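Local structure of endoribonuclease L-PSP/chorismate mutase-like domain-containing protein (Shewanella oneidensis, 2OTM) at residues B[48-51]-B[52-55]; B[69-72]-B[73-77]; B[124-127]-B[128-131]. The protein is of unknown function but belongs to the YjgF-like family, whose members include putative endoribonucleases of the L-PSP type and proteins with a chorismate-mutase-like fold. All coordinates share one frame; numbering follows the deposited sequence.

Interaction 1 (B[48-51]-B[52-55])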
ATOM      1  N   GLY B  48      -4.747  24.161  11.243  1.00 34.24           N
ATOM      2  CA  GLY B  48      -3.882  24.435  10.110  1.00 33.49           C
ATOM      3  C   GLY B  48      -2.400  24.245  10.357  1.00 33.05           C
ATOM      4  O   GLY B  48      -1.599  24.508   9.461  1.00 34.24           O
ATOM      5  N   LYS B  49      -2.022  23.791  11.557  1.00 28.71           N
ATOM      6  CA  LYS B  49      -0.610  23.560  11.881  1.00 28.47           C
ATOM      7  C   LYS B  49      -0.301  22.064  11.925  1.00 25.10           C
ATOM      8  O   LYS B  49      -1.014  21.317  12.557  1.00 23.75           O
ATOM      9  CB  LYS B  49      -0.277  24.175  13.234  1.00 29.67           C
ATOM     10  CG  LYS B  49      -0.261  25.711  13.221  1.00 37.23           C
ATOM     11  N   LEU B  50       0.780  21.650  11.278  1.00 25.01           N
ATOM     12  CA  LEU B  50       1.221  20.262  11.319  1.00 22.07           C
ATOM     13  C   LEU B  50       1.868  20.060  12.668  1.00 24.03           C
ATOM     14  O   LEU B  50       2.932  20.599  12.946  1.00 22.72           O
ATOM     15  CB  LEU B  50       2.195  19.959  10.187  1.00 23.98           C
ATOM     16  CG  LEU B  50       2.640  18.506  10.111  1.00 23.20           C
ATOM     17  CD1 LEU B  50       1.424  17.621   9.975  1.00 20.90           C
ATOM     18  CD2 LEU B  50       3.639  18.309   8.957  1.00 20.86           C
ATOM     19  N   LEU B  51       1.201  19.314  13.529  1.00 20.40           N
ATOM     20  CA  LEU B  51       1.546  19.318  14.938  1.00 23.33           C
ATOM     21  C   LEU B  51       2.728  18.430  15.290  1.00 23.42           C
ATOM     22  O   LEU B  51       3.399  18.683  16.282  1.00 25.04           O
ATOM     23  CB  LEU B  51       0.329  18.959  15.758  1.00 24.40           C
ATOM     24  CG  LEU B  51       0.015  19.758  17.004  1.00 35.76           C
ATOM     25  CD1 LEU B  51      -0.153  21.250  16.655  1.00 40.23           C
ATOM     26  CD2 LEU B  51      -1.263  19.193  17.610  1.00 32.73           C
ATOM     27  N   TYR B  52       2.981  17.420  14.471  1.00 21.64           N
ATOM     28  CA  TYR B  52       4.040  16.435  14.721  1.00 20.55           C
ATOM     29  C   TYR B  52       4.954  16.304  13.520  1.00 21.53           C
ATOM     30  O   TYR B  52       4.550  15.825  12.460  1.00 23.25           O
ATOM     31  CB  TYR B  52       3.431  15.090  15.021  1.00 19.73           C
ATOM     32  CG  TYR B  52       2.506  15.106  16.206  1.00 17.34           C
ATOM     33  CD1 TYR B  52       2.991  14.878  17.471  1.00 18.61           C
ATOM     34  CD2 TYR B  52       1.167  15.359  16.062  1.00 20.83           C
ATOM     35  CE1 TYR B  52       2.152  14.876  18.572  1.00 22.70           C
ATOM     36  CE2 TYR B  52       0.307  15.383  17.169  1.00 19.79           C
ATOM     37  CZ  TYR B  52       0.811  15.125  18.407  1.00 24.51           C
ATOM     38  OH  TYR B  52      -0.014  15.139  19.511  1.00 21.92           O
ATOM     39  N   GLN B  53       6.180  16.760  13.704  1.00 19.80           N
ATOM     40  CA  GLN B  53       7.179  16.705  12.658  1.00 19.34           C
ATOM     41  C   GLN B  53       8.459  16.130  13.190  1.00 19.51           C
ATOM     42  O   GLN B  53       9.164  16.769  13.970  1.00 22.06           O
ATOM     43  CB  GLN B  53       7.455  18.096  12.132  1.00 19.39           C
ATOM     44  CG  GLN B  53       6.251  18.770  11.519  1.00 26.20           C
ATOM     45  CD  GLN B  53       6.549  20.203  11.158  1.00 29.77           C
ATOM     46  OE1 GLN B  53       7.438  20.470  10.376  1.00 36.32           O
ATOM     47  NE2 GLN B  53       5.777  21.120  11.693  1.00 31.27           N
ATOM     48  N   GLY B  54       8.754  14.911  12.790  1.00 18.85           N
ATOM     49  CA  GLY B  54       9.916  14.243  13.282  1.00 21.27           C
ATOM     50  C   GLY B  54       9.702  12.741  13.255  1.00 20.90           C
ATOM     51  O   GLY B  54       8.916  12.243  12.476  1.00 21.03           O
ATOM     52  N   GLN B  55      10.393  12.040  14.151  1.00 19.66           N
ATOM     53  CA  GLN B  55      10.506  10.603  14.090  1.00 18.89           C
ATOM     54  C   GLN B  55      10.160   9.966  15.434  1.00 18.07           C
ATOM     55  O   GLN B  55      10.620  10.425  16.495  1.00 19.34           O
ATOM     56  CB  GLN B  55      11.943  10.280  13.755  1.00 19.26           C
ATOM     57  CG  GLN B  55      12.244   8.826  13.539  1.00 22.12           C
ATOM     58  CD  GLN B  55      13.682   8.641  13.097  1.00 25.62           C
ATOM     59  OE1 GLN B  55      14.593   8.827  13.877  1.00 24.71           O
ATOM     60  NE2 GLN B  55      13.883   8.295  11.860  1.00 21.19           N
TER
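Gln53 reaches back past Leu51 and Tyr52 to Leu50 and meets it twice, once with its amide and once with its aliphatic stem. The amide nitrogen donates to the carbonyl oxygen of Leu50 (Gln53 NE2 to Leu50 O, 3.2 Å), with an N-H...O angle of 153° and the donor tilted from the carbonyl plane. Behind it, Gln53 CG rests on a methyl of Leu50, 3.7 Å from Leu50 CD2. The Gln53 side chain stands beside its own backbone N (chi1 -61°) and is extended beyond CG, a course that brings NE2 back to the residue at the end of strand 49-50. Next in the chain, Leu51 packs against the ring of Tyr52: Leu51 CB lies 3.7 Å from Tyr52 CD2, Leu51 CD2 is 4.1 Å from Tyr52 CE2, and Leu51 O sits over one face of the ring. This is the exit of a small two-stranded antiparallel hairpin, 45-46 with 49-50, on the surface of a YjgF-like domain, where the chain heads toward helix 62-84. Leu50 also packs on Tyr45 and Pro44, and Leu51 on Leu46. Farther out, Tyr60 meets the Tyr52 ring edge-to-face and its hydroxyl is hydrogen-bonded to Gln53 N, while Ala67, Ala68 and Leu71 of helix 62-84 touch the tyrosine.

Interaction 2 (B[69-72]-B[73-77]); sequences CRLA and TLNAI
Leu71 and Asn75, one helical turn apart, lie side by side and point the same way, with Leu71 CD1 4.1 Å from Asn75 ND2. The amide of Asn75 is turned back onto the helix: CG stands beside its own backbone N (chi1 -84°), and ND2 donates to Leu71 O at 3.0 Å along a nearly straight line of 173°. That oxygen lies in the amide plane of Asn75, whereas ND2 stands well above the carbonyl plane of Leu71. The main-chain Asn75 N reaches the same oxygen from the opposite face, and thus two donors of one residue grip it. ND2 is also hydrogen-bonded to Tyr45 O, tying the helix to the strand 45-46 hairpin. Replacing Asn75 by alanine removes ND2, which would probably leave Tyr45 O without this donor and take the second, side-chain donor from Leu71 O. Thr73 repeats the double grip with a hydroxyl: its OG1, beside the backbone N, donates to Cys69 O at 2.7 Å, and Thr73 N bonds that oxygen from the other face at 3.0 Å. The threonine packs on Ala116, Leu119 and Leu120 of helix 109-124, while Ala72 and Ala76 touch strand 146-153. A hydroxyl bonded to the i-4 carbonyl is common for threonine in helices; the Asn75 bond is particular to this one, helix 62-84, packed on the sheet of the alpha/beta YjgF-like fold.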
ATOM      1  N   CYS B  69      -1.379   9.821  15.416  1.00 20.19           N
ATOM      2  CA  CYS B  69      -2.198   9.001  14.520  1.00 19.96           C
ATOM      3  C   CYS B  69      -3.672   9.223  14.741  1.00 20.05           C
ATOM      4  O   CYS B  69      -4.481   9.129  13.793  1.00 21.20           O
ATOM      5  CB  CYS B  69      -1.861   7.545  14.685  1.00 18.68           C
ATOM      6  SG  CYS B  69      -0.180   7.140  14.096  1.00 24.22           S
ATOM      7  N   ARG B  70      -4.029   9.511  15.985  1.00 20.17           N
ATOM      8  CA  ARG B  70      -5.409   9.888  16.312  1.00 19.50           C
ATOM      9  C   ARG B  70      -5.778  11.191  15.589  1.00 21.12           C
ATOM     10  O   ARG B  70      -6.857  11.292  14.988  1.00 21.09           O
ATOM     11  CB  ARG B  70      -5.570  10.004  17.832  1.00 20.01           C
ATOM     12  CG  ARG B  70      -6.965  10.352  18.334  1.00 20.85           C
ATOM     13  CD  ARG B  70      -6.991  10.396  19.875  1.00 25.83           C
ATOM     14  NE  ARG B  70      -8.269  10.914  20.414  1.00 26.73           N
ATOM     15  CZ  ARG B  70      -9.345  10.176  20.713  1.00 34.42           C
ATOM     16  NH1 ARG B  70      -9.362   8.869  20.533  1.00 29.19           N
ATOM     17  NH2 ARG B  70     -10.429  10.755  21.195  1.00 34.03           N
ATOM     18  N   LEU B  71      -4.907  12.194  15.640  1.00 19.39           N
ATOM     19  CA  LEU B  71      -5.189  13.480  15.012  1.00 20.31           C
ATOM     20  C   LEU B  71      -5.237  13.361  13.480  1.00 20.06           C
ATOM     21  O   LEU B  71      -6.108  13.953  12.834  1.00 22.74           O
ATOM     22  CB  LEU B  71      -4.170  14.528  15.445  1.00 20.95           C
ATOM     23  CG  LEU B  71      -4.374  15.964  15.003  1.00 18.60           C
ATOM     24  CD1 LEU B  71      -5.785  16.506  15.330  1.00 20.09           C
ATOM     25  CD2 LEU B  71      -3.238  16.827  15.582  1.00 18.27           C
ATOM     26  N   ALA B  72      -4.303  12.619  12.892  1.00 18.53           N
ATOM     27  CA  ALA B  72      -4.351  12.358  11.434  1.00 17.46           C
ATOM     28  C   ALA B  72      -5.650  11.669  11.024  1.00 18.67           C
ATOM     29  O   ALA B  72      -6.233  11.955   9.960  1.00 20.68           O
ATOM     30  CB  ALA B  72      -3.125  11.503  11.020  1.00 15.64           C
ATOM     31  N   THR B  73      -6.123  10.767  11.882  1.00 20.50           N
ATOM     32  CA  THR B  73      -7.363  10.028  11.604  1.00 19.06           C
ATOM     33  C   THR B  73      -8.572  10.963  11.758  1.00 20.39           C
ATOM     34  O   THR B  73      -9.526  10.880  10.997  1.00 21.81           O
ATOM     35  CB  THR B  73      -7.488   8.797  12.488  1.00 20.25           C
ATOM     36  OG1 THR B  73      -6.357   7.927  12.246  1.00 17.27           O
ATOM     37  CG2 THR B  73      -8.773   8.058  12.171  1.00 20.57           C
ATOM     38  N   LEU B  74      -8.522  11.876  12.716  1.00 19.79           N
ATOM     39  CA  LEU B  74      -9.577  12.883  12.817  1.00 22.55           C
ATOM     40  C   LEU B  74      -9.640  13.706  11.548  1.00 21.76           C
ATOM     41  O   LEU B  74     -10.732  14.012  11.067  1.00 21.46           O
ATOM     42  CB  LEU B  74      -9.331  13.798  14.025  1.00 21.82           C
ATOM     43  CG  LEU B  74     -10.453  14.745  14.413  1.00 28.67           C
ATOM     44  CD1 LEU B  74     -11.711  13.945  14.845  1.00 22.68           C
ATOM     45  CD2 LEU B  74      -9.969  15.678  15.514  1.00 26.33           C
ATOM     46  N   ASN B  75      -8.474  14.073  11.009  1.00 20.84           N
ATOM     47  CA  ASN B  75      -8.397  14.739   9.701  1.00 20.78           C
ATOM     48  C   ASN B  75      -8.984  13.881   8.588  1.00 20.73           C
ATOM     49  O   ASN B  75      -9.772  14.362   7.785  1.00 23.13           O
ATOM     50  CB  ASN B  75      -6.944  15.134   9.356  1.00 20.87           C
ATOM     51  CG  ASN B  75      -6.538  16.465   9.968  1.00 21.49           C
ATOM     52  OD1 ASN B  75      -6.647  17.510   9.307  1.00 23.30           O
ATOM     53  ND2 ASN B  75      -6.122  16.447  11.240  1.00 19.66           N
ATOM     54  N   ALA B  76      -8.633  12.598   8.563  1.00 21.85           N
ATOM     55  CA  ALA B  76      -9.195  11.660   7.590  1.00 20.58           C
ATOM     56  C   ALA B  76     -10.723  11.558   7.679  1.00 22.58           C
ATOM     57  O   ALA B  76     -11.399  11.437   6.663  1.00 22.68           O
ATOM     58  CB  ALA B  76      -8.547  10.261   7.752  1.00 19.02           C
ATOM     59  N   ILE B  77     -11.255  11.572   8.892  1.00 20.71           N
ATOM     60  CA  ILE B  77     -12.730  11.536   9.100  1.00 21.75           C
ATOM     61  C   ILE B  77     -13.363  12.818   8.575  1.00 22.27           C
ATOM     62  O   ILE B  77     -14.428  12.791   7.962  1.00 21.89           O
ATOM     63  CB  ILE B  77     -13.068  11.302  10.585  1.00 21.59           C
ATOM     64  CG1 ILE B  77     -12.587   9.893  10.995  1.00 20.56           C
ATOM     65  CG2 ILE B  77     -14.576  11.440  10.843  1.00 21.31           C
ATOM     66  CD1 ILE B  77     -12.625   9.586  12.526  1.00 19.40           C
TER

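Interaction 3 (B[124-127]-B[128-131]); sequences FGEA and GRHS
Gly128 N closes a tight turn on Gly125 O at 2.8 Å, the donor standing above the carbonyl plane. The turn, with its short 3-10 segment at 126-128, carries the chain out of helix 109-124 toward strand 131-136 of the YjgF-like sheet, outermost within this chain. Gly125, the first residue to leave the helix, does so with positive phi (58°), and the main chain bends back against Phe124 CB. Here the packing is close: Phe124 CB lies 3.5 Å from Gly128 N and 3.6 Å from Gly128 CA, and Gly128, with no side chain, fits closely against Phe124 CB and Gly125 O. The phenyl ring itself leads away from the turn, to Leu87, Ile90 and Ile93. The solvent side is looser. Glu126 and Arg129 run side by side in the same direction, the glutamate bent at chi2 and the arginine at chi3 (82°). In the conformer described, one of two modelled for Arg129, Glu126 OE1 and Arg129 NH1 form a salt bridge at 3.1 Å, whose hydrogen bond is weak, so this pairing is not secure. Carboxylate and guanidinium planes then stand 56° apart. Nearer the backbone, Glu126 O takes a weak bond from Arg129 N. The arginine's stronger partner in this conformer is Glu28 of the second subunit, salt-bridged to NE, so this exposed side reaches the subunit interface. On the buried side the His130 ring is fixed in its orientation by two polar partners: NE2 is bonded to Ser117 OG, and His130 ND1 donates to Gly128 O at 2.7 Å, with that oxygen exactly in the ring plane.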
ATOM      1  N   PHE B 124     -17.023   5.154  14.870  1.00 22.38           N
ATOM      2  CA  PHE B 124     -17.909   4.400  13.963  1.00 23.60           C
ATOM      3  C   PHE B 124     -18.496   3.144  14.553  1.00 23.35           C
ATOM      4  O   PHE B 124     -19.342   2.498  13.923  1.00 22.75           O
ATOM      5  CB  PHE B 124     -17.216   4.078  12.648  1.00 22.57           C
ATOM      6  CG  PHE B 124     -16.945   5.295  11.822  1.00 24.31           C
ATOM      7  CD1 PHE B 124     -15.772   6.026  12.013  1.00 26.53           C
ATOM      8  CD2 PHE B 124     -17.896   5.764  10.911  1.00 24.78           C
ATOM      9  CE1 PHE B 124     -15.528   7.184  11.275  1.00 29.31           C
ATOM     10  CE2 PHE B 124     -17.656   6.905  10.161  1.00 26.48           C
ATOM     11  CZ  PHE B 124     -16.470   7.622  10.344  1.00 28.45           C
ATOM     12  N   GLY B 125     -18.066   2.786  15.752  1.00 23.89           N
ATOM     13  CA  GLY B 125     -18.526   1.553  16.376  1.00 25.14           C
ATOM     14  C   GLY B 125     -18.233   0.331  15.539  1.00 26.72           C
ATOM     15  O   GLY B 125     -17.125   0.159  15.016  1.00 25.23           O
ATOM     16  N   GLU B 126     -19.228  -0.541  15.397  1.00 27.26           N
ATOM     17  CA  GLU B 126     -19.022  -1.758  14.637  1.00 26.90           C
ATOM     18  C   GLU B 126     -18.685  -1.456  13.198  1.00 26.30           C
ATOM     19  O   GLU B 126     -17.960  -2.226  12.577  1.00 27.38           O
ATOM     20  CB  GLU B 126     -20.256  -2.689  14.730  1.00 30.87           C
ATOM     21  CG  GLU B 126     -20.393  -3.366  16.076  1.00 38.32           C
ATOM     22  CD  GLU B 126     -19.227  -4.297  16.392  1.00 49.07           C
ATOM     23  OE1 GLU B 126     -19.058  -5.293  15.659  1.00 59.39           O
ATOM     24  OE2 GLU B 126     -18.488  -4.042  17.371  1.00 56.92           O
ATOM     25  N   ALA B 127     -19.176  -0.334  12.672  1.00 22.37           N
ATOM     26  CA  ALA B 127     -18.833   0.096  11.309  1.00 22.60           C
ATOM     27  C   ALA B 127     -17.358   0.550  11.165  1.00 22.64           C
ATOM     28  O   ALA B 127     -16.908   0.796  10.060  1.00 24.61           O
ATOM     29  CB  ALA B 127     -19.757   1.204  10.850  1.00 21.45           C
ATOM     30  N   GLY B 128     -16.644   0.670  12.282  1.00 22.82           N
ATOM     31  CA  GLY B 128     -15.252   1.058  12.298  1.00 22.18           C
ATOM     32  C   GLY B 128     -14.271  -0.089  12.379  1.00 22.49           C
ATOM     33  O   GLY B 128     -13.061   0.138  12.414  1.00 22.83           O
ATOM     34  N   ARG B 129     -14.758  -1.326  12.383  1.00 23.10           N
ATOM     35  CA  ARG B 129     -13.886  -2.511  12.424  0.50 22.46           C
ATOM     36  C   ARG B 129     -13.189  -2.651  11.094  1.00 21.79           C
ATOM     37  O   ARG B 129     -13.849  -2.744  10.065  1.00 20.06           O
ATOM     38  CB  ARG B 129     -14.703  -3.768  12.698  0.50 23.48           C
ATOM     39  CG  ARG B 129     -15.382  -3.782  14.048  0.50 22.61           C
ATOM     40  CD  ARG B 129     -16.259  -5.012  14.190  0.50 24.36           C
ATOM     41  NE  ARG B 129     -15.492  -6.192  14.579  0.50 33.80           N
ATOM     42  CZ  ARG B 129     -16.015  -7.409  14.746  0.50 40.46           C
ATOM     43  NH1 ARG B 129     -17.314  -7.617  14.561  0.50 38.66           N
ATOM     44  NH2 ARG B 129     -15.232  -8.419  15.108  0.50 35.16           N
ATOM     45  N   HIS B 130     -11.866  -2.680  11.117  1.00 19.99           N
ATOM     46  CA  HIS B 130     -11.074  -2.581   9.910  1.00 21.14           C
ATOM     47  C   HIS B 130      -9.881  -3.496   9.971  1.00 20.37           C
ATOM     48  O   HIS B 130      -9.405  -3.782  11.078  1.00 22.23           O
ATOM     49  CB  HIS B 130     -10.527  -1.173   9.785  1.00 20.00           C
ATOM     50  CG  HIS B 130      -9.783  -0.708  11.000  1.00 19.08           C
ATOM     51  ND1 HIS B 130     -10.425  -0.190  12.105  1.00 18.10           N
ATOM     52  CD2 HIS B 130      -8.459  -0.680  11.286  1.00 18.22           C
ATOM     53  CE1 HIS B 130      -9.528   0.112  13.024  1.00 19.27           C
ATOM     54  NE2 HIS B 130      -8.324  -0.152  12.543  1.00 19.56           N
ATOM     55  N   SER B 131      -9.421  -3.954   8.798  1.00 18.38           N
ATOM     56  CA  SER B 131      -8.079  -4.505   8.643  1.00 18.13           C
ATOM     57  C   SER B 131      -7.129  -3.329   8.518  1.00 18.65           C
ATOM     58  O   SER B 131      -7.554  -2.187   8.345  1.00 18.36           O
ATOM     59  CB  SER B 131      -7.942  -5.444   7.429  1.00 19.64           C
ATOM     60  OG  SER B 131      -8.294  -4.818   6.197  1.00 19.91           O
TER

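Interaction 2 is the core of the three, near the centre of the chain; interactions 1 and 3 lie on opposite sides of that centre, their nearest atoms about 18 Å apart. Both touch interaction 2 through apolar atoms: Leu51 and Tyr52 pack on Leu71, and Ile77 meets the ring of Phe124. Thus helix 62-84 is shared, touched by the chain just leaving the hairpin at one place and by the end of helix 109-124 at another. The mostly buried 69-77 turns neutral donors onto carbonyls, with Arg70 paired to Glu122 at its margin; the surface contact 48-55 combines one amide bond with apolar packing; the partly buried 124-131 has a doubtful Glu126-Arg129 pair and contacts with the second subunit.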